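Local coordinates for sister chromatid cohesion protein (Chaetomium thermophilum, PDB 5T8V) that probably helps load cohesin onto chromatin, as other members of the SCC2/Nipped-B family do, the chain here being its helical-repeat C-terminal part, at residues Pro703-Lys711 with Arg736-Leu747; Asn988-Phe996 with Gly1005-Val1013. All coordinates share one frame; numbering follows the deposited sequence.

Contact 1: Pro703-Lys711 with Arg736-Leu747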
ATOM      1  N   PRO A 703       0.851  14.619  -8.369  1.00 83.08           N
ATOM      2  CA  PRO A 703       1.533  15.727  -7.676  1.00 82.16           C
ATOM      3  C   PRO A 703       1.570  15.583  -6.162  1.00 80.57           C
ATOM      4  O   PRO A 703       2.262  16.372  -5.507  1.00 78.27           O
ATOM      5  CB  PRO A 703       0.721  16.960  -8.095  1.00 85.08           C
ATOM      6  CG  PRO A 703      -0.617  16.432  -8.447  1.00 89.08           C
ATOM      7  CD  PRO A 703      -0.394  15.067  -9.019  1.00 86.98           C
ATOM      8  N   GLY A 704       0.857  14.619  -5.585  1.00 54.44           N
ATOM      9  CA  GLY A 704       0.891  14.410  -4.150  1.00 52.44           C
ATOM     10  C   GLY A 704       1.911  13.363  -3.753  1.00 48.85           C
ATOM     11  O   GLY A 704       2.632  13.516  -2.759  1.00 47.40           O
ATOM     12  N   VAL A 705       1.979  12.285  -4.535  1.00 59.91           N
ATOM     13  CA  VAL A 705       2.956  11.234  -4.270  1.00 57.66           C
ATOM     14  C   VAL A 705       4.371  11.787  -4.374  1.00 56.26           C
ATOM     15  O   VAL A 705       5.266  11.369  -3.630  1.00 56.62           O
ATOM     16  CB  VAL A 705       2.730  10.045  -5.226  1.00 59.03           C
ATOM     17  CG1 VAL A 705       2.928  10.461  -6.674  1.00 61.48           C
ATOM     18  CG2 VAL A 705       3.646   8.887  -4.868  1.00 57.85           C
ATOM     19  N   ARG A 706       4.599  12.731  -5.289  1.00 67.94           N
ATOM     20  CA  ARG A 706       5.908  13.371  -5.379  1.00 67.49           C
ATOM     21  C   ARG A 706       6.224  14.135  -4.099  1.00 65.98           C
ATOM     22  O   ARG A 706       7.304  13.980  -3.517  1.00 64.45           O
ATOM     23  CB  ARG A 706       5.956  14.304  -6.589  1.00 70.33           C
ATOM     24  CG  ARG A 706       6.028  13.586  -7.928  1.00 71.88           C
ATOM     25  CD  ARG A 706       6.135  14.565  -9.090  1.00 75.00           C
ATOM     26  NE  ARG A 706       4.897  15.308  -9.308  1.00 79.26           N
ATOM     27  CZ  ARG A 706       4.691  16.144 -10.321  1.00 81.15           C
ATOM     28  NH1 ARG A 706       5.642  16.352 -11.224  1.00 81.10           N
ATOM     29  NH2 ARG A 706       3.531  16.774 -10.434  1.00 83.68           N
ATOM     30  N   LYS A 707       5.281  14.962  -3.643  1.00 57.35           N
ATOM     31  CA  LYS A 707       5.483  15.729  -2.418  1.00 56.21           C
ATOM     32  C   LYS A 707       5.807  14.809  -1.246  1.00 52.94           C
ATOM     33  O   LYS A 707       6.755  15.056  -0.488  1.00 51.59           O
ATOM     34  CB  LYS A 707       4.239  16.572  -2.127  1.00 59.22           C
ATOM     35  CG  LYS A 707       3.930  17.597  -3.217  1.00 61.99           C
ATOM     36  CD  LYS A 707       2.489  18.095  -3.166  1.00 65.40           C
ATOM     37  CE  LYS A 707       2.272  19.120  -2.063  1.00 66.77           C
ATOM     38  NZ  LYS A 707       0.920  19.744  -2.149  1.00 69.86           N
ATOM     39  N   ARG A 708       5.039  13.729  -1.090  1.00 52.09           N
ATOM     40  CA  ARG A 708       5.312  12.781  -0.016  1.00 50.37           C
ATOM     41  C   ARG A 708       6.706  12.182  -0.158  1.00 48.14           C
ATOM     42  O   ARG A 708       7.473  12.113   0.813  1.00 47.28           O
ATOM     43  CB  ARG A 708       4.251  11.680  -0.008  1.00 50.41           C
ATOM     44  CG  ARG A 708       4.478  10.626   1.062  1.00 49.68           C
ATOM     45  CD  ARG A 708       3.233   9.790   1.304  1.00 49.62           C
ATOM     46  NE  ARG A 708       3.392   8.911   2.460  1.00 47.98           N
ATOM     47  CZ  ARG A 708       2.407   8.208   3.009  1.00 47.35           C
ATOM     48  NH1 ARG A 708       1.178   8.275   2.515  1.00 48.19           N
ATOM     49  NH2 ARG A 708       2.652   7.438   4.061  1.00 45.97           N
ATOM     50  N   ALA A 709       7.056  11.749  -1.371  1.00 40.00           N
ATOM     51  CA  ALA A 709       8.351  11.116  -1.591  1.00 38.44           C
ATOM     52  C   ALA A 709       9.504  12.055  -1.261  1.00 39.12           C
ATOM     53  O   ALA A 709      10.546  11.607  -0.770  1.00 37.82           O
ATOM     54  CB  ALA A 709       8.460  10.633  -3.037  1.00 38.21           C
ATOM     55  N   MET A 710       9.348  13.354  -1.523  1.00 54.83           N
ATOM     56  CA  MET A 710      10.433  14.286  -1.244  1.00 55.65           C
ATOM     57  C   MET A 710      10.447  14.761   0.202  1.00 57.37           C
ATOM     58  O   MET A 710      11.505  15.171   0.693  1.00 57.63           O
ATOM     59  CB  MET A 710      10.369  15.481  -2.198  1.00 57.13           C
ATOM     60  CG  MET A 710       9.082  16.274  -2.179  1.00 59.70           C
ATOM     61  SD  MET A 710       9.089  17.587  -3.420  1.00 61.69           S
ATOM     62  CE  MET A 710       9.163  16.648  -4.946  1.00 61.07           C
ATOM     63  N   LYS A 711       9.313  14.707   0.904  1.00 61.27           N
ATOM     64  CA  LYS A 711       9.345  14.916   2.348  1.00 62.32           C
ATOM     65  C   LYS A 711      10.067  13.761   3.038  1.00 59.25           C
ATOM     66  O   LYS A 711      10.966  13.972   3.866  1.00 58.49           O
ATOM     67  CB  LYS A 711       7.921  15.069   2.887  1.00 65.94           C
ATOM     68  CG  LYS A 711       7.830  15.774   4.235  1.00 69.09           C
ATOM     69  CD  LYS A 711       8.086  17.270   4.102  1.00 72.51           C
ATOM     70  CE  LYS A 711       7.947  17.983   5.440  1.00 73.41           C
ATOM     71  NZ  LYS A 711       8.194  19.450   5.330  1.00 75.09           N
ATOM     72  N   ARG A 736      13.324  19.280  -8.981  1.00 65.19           N
ATOM     73  CA  ARG A 736      11.895  19.490  -8.798  1.00 68.61           C
ATOM     74  C   ARG A 736      11.533  20.945  -8.513  1.00 70.98           C
ATOM     75  O   ARG A 736      10.408  21.215  -8.079  1.00 72.19           O
ATOM     76  CB  ARG A 736      11.377  18.595  -7.668  1.00 67.82           C
ATOM     77  CG  ARG A 736      11.474  17.105  -7.970  1.00 65.21           C
ATOM     78  CD  ARG A 736      10.223  16.583  -8.670  1.00 66.48           C
ATOM     79  NE  ARG A 736       9.942  17.271  -9.928  1.00 68.69           N
ATOM     80  CZ  ARG A 736      10.457  16.934 -11.107  1.00 70.01           C
ATOM     81  NH1 ARG A 736      11.297  15.912 -11.212  1.00 68.40           N
ATOM     82  NH2 ARG A 736      10.133  17.625 -12.191  1.00 73.18           N
ATOM     83  N   VAL A 737      12.449  21.887  -8.746  1.00 67.93           N
ATOM     84  CA  VAL A 737      12.100  23.299  -8.612  1.00 70.46           C
ATOM     85  C   VAL A 737      11.381  23.795  -9.861  1.00 73.93           C
ATOM     86  O   VAL A 737      10.531  24.688  -9.779  1.00 76.72           O
ATOM     87  CB  VAL A 737      13.353  24.140  -8.317  1.00 68.74           C
ATOM     88  CG1 VAL A 737      13.004  25.626  -8.239  1.00 70.60           C
ATOM     89  CG2 VAL A 737      14.005  23.685  -7.021  1.00 66.92           C
ATOM     90  N   GLN A 738      11.707  23.239 -11.025  1.00 80.90           N
ATOM     91  CA  GLN A 738      11.015  23.564 -12.271  1.00 83.88           C
ATOM     92  C   GLN A 738       9.966  22.497 -12.584  1.00 84.86           C
ATOM     93  O   GLN A 738       9.972  21.857 -13.637  1.00 84.65           O
ATOM     94  CB  GLN A 738      12.018  23.707 -13.411  1.00 83.76           C
ATOM     95  CG  GLN A 738      12.923  24.924 -13.287  1.00 84.71           C
ATOM     96  CD  GLN A 738      13.924  25.021 -14.421  1.00 85.51           C
ATOM     97  OE1 GLN A 738      14.226  24.029 -15.086  1.00 85.03           O
ATOM     98  NE2 GLN A 738      14.441  26.223 -14.652  1.00 86.61           N
ATOM     99  N   ASP A 739       9.045  22.314 -11.626  1.00 73.31           N
ATOM    100  CA  ASP A 739       7.997  21.316 -11.732  1.00 73.70           C
ATOM    101  C   ASP A 739       6.699  21.954 -12.215  1.00 78.28           C
ATOM    102  O   ASP A 739       6.424  23.117 -11.908  1.00 79.95           O
ATOM    103  CB  ASP A 739       7.756  20.647 -10.375  1.00 71.38           C
ATOM    104  CG  ASP A 739       6.838  19.441 -10.472  1.00 70.61           C
ATOM    105  OD1 ASP A 739       5.617  19.633 -10.639  1.00 72.84           O
ATOM    106  OD2 ASP A 739       7.338  18.302 -10.374  1.00 68.10           O
ATOM    107  N   PRO A 740       5.871  21.225 -12.979  1.00 69.17           N
ATOM    108  CA  PRO A 740       4.584  21.789 -13.415  1.00 73.87           C
ATOM    109  C   PRO A 740       3.760  22.372 -12.275  1.00 75.64           C
ATOM    110  O   PRO A 740       3.468  23.573 -12.271  1.00 79.00           O
ATOM    111  CB  PRO A 740       3.885  20.586 -14.061  1.00 74.68           C
ATOM    112  CG  PRO A 740       5.004  19.765 -14.595  1.00 71.32           C
ATOM    113  CD  PRO A 740       6.144  19.926 -13.625  1.00 68.43           C
ATOM    114  N   GLU A 741       3.383  21.541 -11.306  1.00 82.95           N
ATOM    115  CA  GLU A 741       2.586  22.019 -10.184  1.00 83.32           C
ATOM    116  C   GLU A 741       3.365  23.068  -9.394  1.00 81.92           C
ATOM    117  O   GLU A 741       4.597  23.086  -9.389  1.00 80.82           O
ATOM    118  CB  GLU A 741       2.196  20.850  -9.276  1.00 81.74           C
ATOM    119  CG  GLU A 741       0.938  21.086  -8.460  1.00 84.76           C
ATOM    120  CD  GLU A 741      -0.324  21.004  -9.299  1.00 88.77           C
ATOM    121  OE1 GLU A 741      -0.213  20.780 -10.523  1.00 89.58           O
ATOM    122  OE2 GLU A 741      -1.429  21.160  -8.735  1.00 91.43           O
ATOM    123  N   GLU A 742       2.628  23.954  -8.723  1.00 97.65           N
ATOM    124  CA  GLU A 742       3.230  25.074  -8.006  1.00 97.98           C
ATOM    125  C   GLU A 742       3.555  24.719  -6.556  1.00 95.17           C
ATOM    126  O   GLU A 742       4.671  24.968  -6.084  1.00 92.87           O
ATOM    127  CB  GLU A 742       2.288  26.284  -8.057  1.00102.84           C
ATOM    128  CG  GLU A 742       2.875  27.573  -7.495  1.00104.02           C
ATOM    129  CD  GLU A 742       3.999  28.127  -8.348  1.00103.56           C
ATOM    130  OE1 GLU A 742       4.150  27.675  -9.503  1.00103.39           O
ATOM    131  OE2 GLU A 742       4.732  29.016  -7.865  1.00104.02           O
ATOM    132  N   SER A 743       2.586  24.143  -5.841  1.00 82.30           N
ATOM    133  CA  SER A 743       2.806  23.774  -4.446  1.00 80.28           C
ATOM    134  C   SER A 743       4.041  22.896  -4.296  1.00 76.54           C
ATOM    135  O   SER A 743       4.771  22.997  -3.301  1.00 75.23           O
ATOM    136  CB  SER A 743       1.570  23.059  -3.897  1.00 80.47           C
ATOM    137  OG  SER A 743       1.221  21.947  -4.706  1.00 79.03           O
ATOM    138  N   VAL A 744       4.297  22.030  -5.278  1.00 78.81           N
ATOM    139  CA  VAL A 744       5.468  21.164  -5.206  1.00 75.22           C
ATOM    140  C   VAL A 744       6.745  21.977  -5.363  1.00 74.31           C
ATOM    141  O   VAL A 744       7.771  21.653  -4.754  1.00 71.50           O
ATOM    142  CB  VAL A 744       5.374  20.048  -6.261  1.00 74.34           C
ATOM    143  CG1 VAL A 744       5.488  20.620  -7.660  1.00 75.80           C
ATOM    144  CG2 VAL A 744       6.440  18.993  -6.018  1.00 70.99           C
ATOM    145  N   ARG A 745       6.720  23.031  -6.182  1.00 68.72           N
ATOM    146  CA  ARG A 745       7.866  23.930  -6.257  1.00 68.07           C
ATOM    147  C   ARG A 745       8.096  24.612  -4.917  1.00 68.47           C
ATOM    148  O   ARG A 745       9.229  24.678  -4.423  1.00 66.75           O
ATOM    149  CB  ARG A 745       7.660  24.981  -7.349  1.00 70.60           C
ATOM    150  CG  ARG A 745       7.441  24.432  -8.743  1.00 70.09           C
ATOM    151  CD  ARG A 745       7.222  25.573  -9.726  1.00 72.43           C
ATOM    152  NE  ARG A 745       6.295  25.223 -10.798  1.00 74.28           N
ATOM    153  CZ  ARG A 745       5.800  26.095 -11.672  1.00 77.40           C
ATOM    154  NH1 ARG A 745       6.141  27.377 -11.604  1.00 78.89           N
ATOM    155  NH2 ARG A 745       4.962  25.688 -12.615  1.00 79.47           N
ATOM    156  N   ASP A 746       7.026  25.136  -4.315  1.00 86.67           N
ATOM    157  CA  ASP A 746       7.151  25.752  -2.998  1.00 87.91           C
ATOM    158  C   ASP A 746       7.774  24.784  -1.999  1.00 84.06           C
ATOM    159  O   ASP A 746       8.643  25.167  -1.207  1.00 83.01           O
ATOM    160  CB  ASP A 746       5.780  26.223  -2.509  1.00 92.23           C
ATOM    161  CG  ASP A 746       5.139  27.230  -3.445  1.00 96.26           C
ATOM    162  OD1 ASP A 746       5.882  27.964  -4.129  1.00 97.14           O
ATOM    163  OD2 ASP A 746       3.892  27.285  -3.496  1.00 98.96           O
ATOM    164  N   LEU A 747       7.349  23.518  -2.032  1.00 62.17           N
ATOM    165  CA  LEU A 747       7.916  22.524  -1.125  1.00 59.46           C
ATOM    166  C   LEU A 747       9.393  22.292  -1.420  1.00 56.33           C
ATOM    167  O   LEU A 747      10.219  22.237  -0.504  1.00 54.03           O
ATOM    168  CB  LEU A 747       7.138  21.213  -1.230  1.00 58.47           C
ATOM    169  CG  LEU A 747       7.674  20.049  -0.391  1.00 54.92           C
ATOM    170  CD1 LEU A 747       7.690  20.403   1.091  1.00 55.08           C
ATOM    171  CD2 LEU A 747       6.854  18.791  -0.632  1.00 53.54           C
TER

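Contact 2: Asn988-Phe996 with Gly1005-Val1013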
ATOM      1  N   ASN A 988      30.550  47.162 -28.096  1.00 81.28           N
ATOM      2  CA  ASN A 988      30.293  47.990 -29.266  1.00 86.26           C
ATOM      3  C   ASN A 988      30.997  49.326 -29.057  1.00 87.90           C
ATOM      4  O   ASN A 988      30.572  50.140 -28.230  1.00 88.78           O
ATOM      5  CB  ASN A 988      28.795  48.178 -29.490  1.00 91.01           C
ATOM      6  CG  ASN A 988      28.429  48.231 -30.963  1.00 92.29           C
ATOM      7  OD1 ASN A 988      29.150  47.706 -31.813  1.00 90.51           O
ATOM      8  ND2 ASN A 988      27.304  48.865 -31.272  1.00 95.80           N
ATOM      9  N   LEU A 989      32.076  49.544 -29.802  1.00 77.36           N
ATOM     10  CA  LEU A 989      32.894  50.748 -29.667  1.00 79.17           C
ATOM     11  C   LEU A 989      32.390  51.870 -30.569  1.00 79.44           C
ATOM     12  O   LEU A 989      33.151  52.491 -31.310  1.00 79.15           O
ATOM     13  CB  LEU A 989      34.350  50.411 -29.972  1.00 79.28           C
ATOM     14  CG  LEU A 989      34.989  49.352 -29.068  1.00 77.50           C
ATOM     15  CD1 LEU A 989      36.344  48.931 -29.611  1.00 76.62           C
ATOM     16  CD2 LEU A 989      35.125  49.869 -27.642  1.00 78.18           C
ATOM     17  N   ASP A 990      31.086  52.140 -30.506  1.00 83.15           N
ATOM     18  CA  ASP A 990      30.512  53.201 -31.326  1.00 85.91           C
ATOM     19  C   ASP A 990      30.987  54.576 -30.877  1.00 88.63           C
ATOM     20  O   ASP A 990      31.043  55.506 -31.690  1.00 91.24           O
ATOM     21  CB  ASP A 990      28.987  53.131 -31.285  1.00 87.50           C
ATOM     22  CG  ASP A 990      28.448  51.826 -31.839  1.00 86.81           C
ATOM     23  OD1 ASP A 990      29.198  51.128 -32.553  1.00 85.40           O
ATOM     24  OD2 ASP A 990      27.273  51.502 -31.563  1.00 88.28           O
ATOM     25  N   SER A 991      31.330  54.728 -29.596  1.00 88.51           N
ATOM     26  CA  SER A 991      31.830  56.006 -29.107  1.00 91.65           C
ATOM     27  C   SER A 991      33.211  56.330 -29.662  1.00 92.78           C
ATOM     28  O   SER A 991      33.575  57.510 -29.734  1.00 95.44           O
ATOM     29  CB  SER A 991      31.866  56.006 -27.577  1.00 90.95           C
ATOM     30  OG  SER A 991      32.761  55.026 -27.089  1.00 88.09           O
ATOM     31  N   HIS A 992      33.981  55.321 -30.052  1.00 82.00           N
ATOM     32  CA  HIS A 992      35.302  55.521 -30.652  1.00 84.01           C
ATOM     33  C   HIS A 992      35.224  55.470 -32.172  1.00 84.05           C
ATOM     34  O   HIS A 992      36.026  54.818 -32.840  1.00 80.73           O
ATOM     35  CB  HIS A 992      36.280  54.480 -30.123  1.00 84.83           C
ATOM     36  CG  HIS A 992      36.429  54.500 -28.634  1.00 88.83           C
ATOM     37  ND1 HIS A 992      35.468  53.997 -27.784  1.00 90.28           N
ATOM     38  CD2 HIS A 992      37.420  54.973 -27.843  1.00 91.23           C
ATOM     39  CE1 HIS A 992      35.862  54.156 -26.533  1.00 90.94           C
ATOM     40  NE2 HIS A 992      37.044  54.744 -26.542  1.00 91.53           N
ATOM     41  N   HIS A 993      34.241  56.175 -32.737  1.00113.62           N
ATOM     42  CA  HIS A 993      34.087  56.224 -34.185  1.00114.50           C
ATOM     43  C   HIS A 993      35.258  56.905 -34.878  1.00114.24           C
ATOM     44  O   HIS A 993      35.326  56.873 -36.112  1.00115.10           O
ATOM     45  CB  HIS A 993      32.785  56.939 -34.551  1.00117.43           C
ATOM     46  CG  HIS A 993      32.693  58.340 -34.034  1.00120.26           C
ATOM     47  ND1 HIS A 993      32.409  58.633 -32.717  1.00121.01           N
ATOM     48  CD2 HIS A 993      32.837  59.531 -34.662  1.00123.35           C
ATOM     49  CE1 HIS A 993      32.388  59.944 -32.555  1.00124.13           C
ATOM     50  NE2 HIS A 993      32.645  60.513 -33.720  1.00125.75           N
ATOM     51  N   GLU A 994      36.173  57.518 -34.128  1.00114.75           N
ATOM     52  CA  GLU A 994      37.348  58.151 -34.709  1.00115.30           C
ATOM     53  C   GLU A 994      38.586  57.269 -34.657  1.00111.22           C
ATOM     54  O   GLU A 994      39.436  57.361 -35.548  1.00112.39           O
ATOM     55  CB  GLU A 994      37.643  59.474 -33.992  1.00118.83           C
ATOM     56  CG  GLU A 994      38.148  60.577 -34.912  1.00122.73           C
ATOM     57  CD  GLU A 994      37.111  61.001 -35.936  1.00125.69           C
ATOM     58  OE1 GLU A 994      35.904  60.812 -35.676  1.00126.15           O
ATOM     59  OE2 GLU A 994      37.503  61.516 -37.004  1.00127.47           O
ATOM     60  N   MET A 995      38.707  56.414 -33.637  1.00100.10           N
ATOM     61  CA  MET A 995      39.835  55.493 -33.564  1.00 97.51           C
ATOM     62  C   MET A 995      39.885  54.555 -34.761  1.00 92.81           C
ATOM     63  O   MET A 995      40.963  54.049 -35.096  1.00 91.96           O
ATOM     64  CB  MET A 995      39.760  54.680 -32.267  1.00 97.71           C
ATOM     65  CG  MET A 995      40.813  53.581 -32.135  1.00 97.34           C
ATOM     66  SD  MET A 995      42.508  54.200 -32.166  1.00 99.85           S
ATOM     67  CE  MET A 995      43.431  52.665 -32.112  1.00 97.32           C
ATOM     68  N   PHE A 996      38.748  54.312 -35.415  1.00 65.22           N
ATOM     69  CA  PHE A 996      38.698  53.390 -36.542  1.00 59.84           C
ATOM     70  C   PHE A 996      38.932  54.075 -37.881  1.00 61.31           C
ATOM     71  O   PHE A 996      39.429  53.433 -38.814  1.00 60.18           O
ATOM     72  CB  PHE A 996      37.347  52.670 -36.568  1.00 57.81           C
ATOM     73  CG  PHE A 996      37.226  51.574 -35.546  1.00 55.70           C
ATOM     74  CD1 PHE A 996      36.893  51.864 -34.233  1.00 56.44           C
ATOM     75  CD2 PHE A 996      37.447  50.253 -35.899  1.00 53.23           C
ATOM     76  CE1 PHE A 996      36.784  50.858 -33.293  1.00 54.72           C
ATOM     77  CE2 PHE A 996      37.339  49.243 -34.963  1.00 51.53           C
ATOM     78  CZ  PHE A 996      37.007  49.546 -33.659  1.00 52.26           C
ATOM     79  N   GLY A1005      30.296  57.154 -40.853  1.00 99.85           N
ATOM     80  CA  GLY A1005      28.978  56.767 -40.384  1.00 99.84           C
ATOM     81  C   GLY A1005      28.909  56.618 -38.879  1.00 99.79           C
ATOM     82  O   GLY A1005      27.828  56.697 -38.289  1.00 99.82           O
ATOM     83  N   ALA A1006      30.062  56.400 -38.245  1.00101.85           N
ATOM     84  CA  ALA A1006      30.139  56.238 -36.794  1.00101.63           C
ATOM     85  C   ALA A1006      29.359  55.011 -36.332  1.00 97.25           C
ATOM     86  O   ALA A1006      28.718  55.018 -35.280  1.00 96.69           O
ATOM     87  CB  ALA A1006      29.649  57.495 -36.071  1.00103.03           C
ATOM     88  N   SER A1007      29.419  53.940 -37.123  1.00 75.70           N
ATOM     89  CA  SER A1007      28.724  52.698 -36.806  1.00 72.42           C
ATOM     90  C   SER A1007      29.654  51.638 -36.228  1.00 69.43           C
ATOM     91  O   SER A1007      29.364  51.075 -35.169  1.00 68.62           O
ATOM     92  CB  SER A1007      28.031  52.149 -38.058  1.00 71.22           C
ATOM     93  OG  SER A1007      27.290  50.982 -37.748  1.00 69.42           O
ATOM     94  N   VAL A1008      30.761  51.346 -36.909  1.00 54.67           N
ATOM     95  CA  VAL A1008      31.678  50.280 -36.510  1.00 51.77           C
ATOM     96  C   VAL A1008      30.994  48.936 -36.728  1.00 49.16           C
ATOM     97  O   VAL A1008      31.496  48.087 -37.472  1.00 47.78           O
ATOM     98  CB  VAL A1008      32.144  50.437 -35.049  1.00 52.44           C
ATOM     99  CG1 VAL A1008      33.233  49.421 -34.730  1.00 51.21           C
ATOM    100  CG2 VAL A1008      32.643  51.855 -34.797  1.00 55.14           C
ATOM    101  N   SER A1009      29.850  48.729 -36.070  1.00 59.53           N
ATOM    102  CA  SER A1009      29.018  47.564 -36.351  1.00 55.54           C
ATOM    103  C   SER A1009      28.886  47.348 -37.853  1.00 54.16           C
ATOM    104  O   SER A1009      29.186  46.267 -38.374  1.00 53.29           O
ATOM    105  CB  SER A1009      27.640  47.751 -35.714  1.00 55.96           C
ATOM    106  OG  SER A1009      27.741  48.387 -34.450  1.00 57.21           O
ATOM    107  N   LYS A1010      28.447  48.387 -38.567  1.00 63.01           N
ATOM    108  CA  LYS A1010      28.316  48.292 -40.015  1.00 61.45           C
ATOM    109  C   LYS A1010      29.668  48.150 -40.697  1.00 61.50           C
ATOM    110  O   LYS A1010      29.744  47.606 -41.802  1.00 60.94           O
ATOM    111  CB  LYS A1010      27.581  49.517 -40.559  1.00 63.39           C
ATOM    112  CG  LYS A1010      27.632  49.634 -42.070  1.00 63.70           C
ATOM    113  CD  LYS A1010      26.516  50.508 -42.603  1.00 65.69           C
ATOM    114  CE  LYS A1010      26.674  50.744 -44.095  1.00 67.85           C
ATOM    115  NZ  LYS A1010      25.445  51.320 -44.704  1.00 70.45           N
ATOM    116  N   LEU A1011      30.742  48.640 -40.075  1.00 61.73           N
ATOM    117  CA  LEU A1011      32.071  48.435 -40.641  1.00 62.15           C
ATOM    118  C   LEU A1011      32.460  46.964 -40.579  1.00 59.86           C
ATOM    119  O   LEU A1011      32.903  46.380 -41.577  1.00 60.14           O
ATOM    120  CB  LEU A1011      33.094  49.304 -39.905  1.00 63.71           C
ATOM    121  CG  LEU A1011      34.559  49.176 -40.334  1.00 64.06           C
ATOM    122  CD1 LEU A1011      34.724  49.422 -41.826  1.00 65.24           C
ATOM    123  CD2 LEU A1011      35.428  50.141 -39.538  1.00 64.58           C
ATOM    124  N   MET A1012      32.280  46.342 -39.412  1.00 54.57           N
ATOM    125  CA  MET A1012      32.555  44.917 -39.273  1.00 52.36           C
ATOM    126  C   MET A1012      31.707  44.104 -40.245  1.00 51.35           C
ATOM    127  O   MET A1012      32.228  43.273 -41.002  1.00 50.90           O
ATOM    128  CB  MET A1012      32.301  44.485 -37.826  1.00 50.97           C
ATOM    129  CG  MET A1012      33.138  45.258 -36.809  1.00 51.96           C
ATOM    130  SD  MET A1012      32.934  44.721 -35.098  1.00 51.30           S
ATOM    131  CE  MET A1012      31.310  45.363 -34.717  1.00 51.13           C
ATOM    132  N   VAL A1013      30.395  44.345 -40.250  1.00 42.88           N
ATOM    133  CA  VAL A1013      29.511  43.622 -41.162  1.00 42.21           C
ATOM    134  C   VAL A1013      29.969  43.806 -42.603  1.00 43.15           C
ATOM    135  O   VAL A1013      30.092  42.840 -43.365  1.00 42.42           O
ATOM    136  CB  VAL A1013      28.053  44.083 -40.970  1.00 43.31           C
ATOM    137  CG1 VAL A1013      27.140  43.447 -42.018  1.00 44.10           C
ATOM    138  CG2 VAL A1013      27.568  43.738 -39.568  1.00 42.43           C
TER

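Contact 1: Pro703-Lys711 with Arg736-Leu747
Charge pairing carries one end of this contact: Arg706 reaches from helix 703-719 to Asp739, in the turn before helix 742-755, and its NH1 makes a salt bridge of 2.7 Å to Asp739 OD2. That oxygen lies over one face of the guanidinium, whose plane is turned 59° from the carboxylate. A bend at chi3 (-70°) in an otherwise stretched Arg706 chain carries the guanidinium across to the acid. Asp739 OD2 also takes Arg736 NE at 2.8 Å through its anti lone pair, with the oxygen tilted out of the second guanidinium plane, so one buried carboxylate serves two arginines.

The apolar part lies farther along, where the axes of 703-711 and 742-747 run nearly parallel (8°) and come within 10.0 Å. Met710 is central to it. Its CE meets Val744 CG2 at 3.8 Å and also rests on the aliphatic stem of Arg736, while its CG packs on Leu747 CD2 at 3.7 Å. The same leucine methyl touches Lys707 CB, and Lys707 CG lies near Val744 CG2.

Polar contact at the outer side is slight: Lys707 NZ gives Ser743 OG a weak hydrogen bond of 3.4 Å. Asp739, paired with two guanidinium groups, is likely to stay ionised despite its burial, and its charge would be shared between Arg706 and Arg736.

Contact 2: Asn988-Phe996 with Gly1005-Val1013
Val1008, at the N-cap position of helix 1009-1016, points its side chain into the loop 988-996. Its CB lies 3.9 Å from Asp990 OD1. From there the two methyls part: CG2 meets the backbone oxygen of Leu989, with CG2 to O at 3.6 Å, and CG1, anti to the backbone N (chi1 -173°), goes to the ring of Phe996. CG1 sits over one face of that ring, 4.0 Å from its centroid and 15° off the normal, a CH-pi contact. Leu1011, three residues after Val1008, brings its CD2 to Phe996 CD2, and the ring packs further on Val946 and Ile947 of helix 940-960.

Beside this apolar core runs a polar edge. Asn988 OD1 lies 3.1 Å from Ser1009 OG, whose one proton could go to it or to Ser1007 O. Replacing Asn988 with an alanine would probably leave Ser1009 OG without its amide neighbour and open a gap beside the start of the helix. At the far end, His993 CB packs against Ala1006 CB at 3.5 Å.

Ser1007 OG accepts the backbone N-H of Lys1010 at 3.0 Å, with an angle of 159° at the hydrogen. This is an ST motif at the beginning of helix 1009-1016, where the long linker from helix 969-986 folds back against the first turn of the next helix.

Contact 1 closes before contact 2 opens along the chain, and the two are separate: their centres lie 51 Å apart and their nearest atoms about 30 Å, with no shared helix. Contact 1 joins helix 703-719 to helix 742-755 and the turn before it, in the part of the chain related to PDS5, its centre about 21 Å from the centre of the chain. The centre of contact 2 lies about 71 Å from that point, where the linker after helix 969-986 meets helix 1009-1016. In this elongated, mainly helical HEAT-repeat protein they are two local joints in series, one between near-parallel helical segments and one between a linker and a helix start, each joining parts close in sequence.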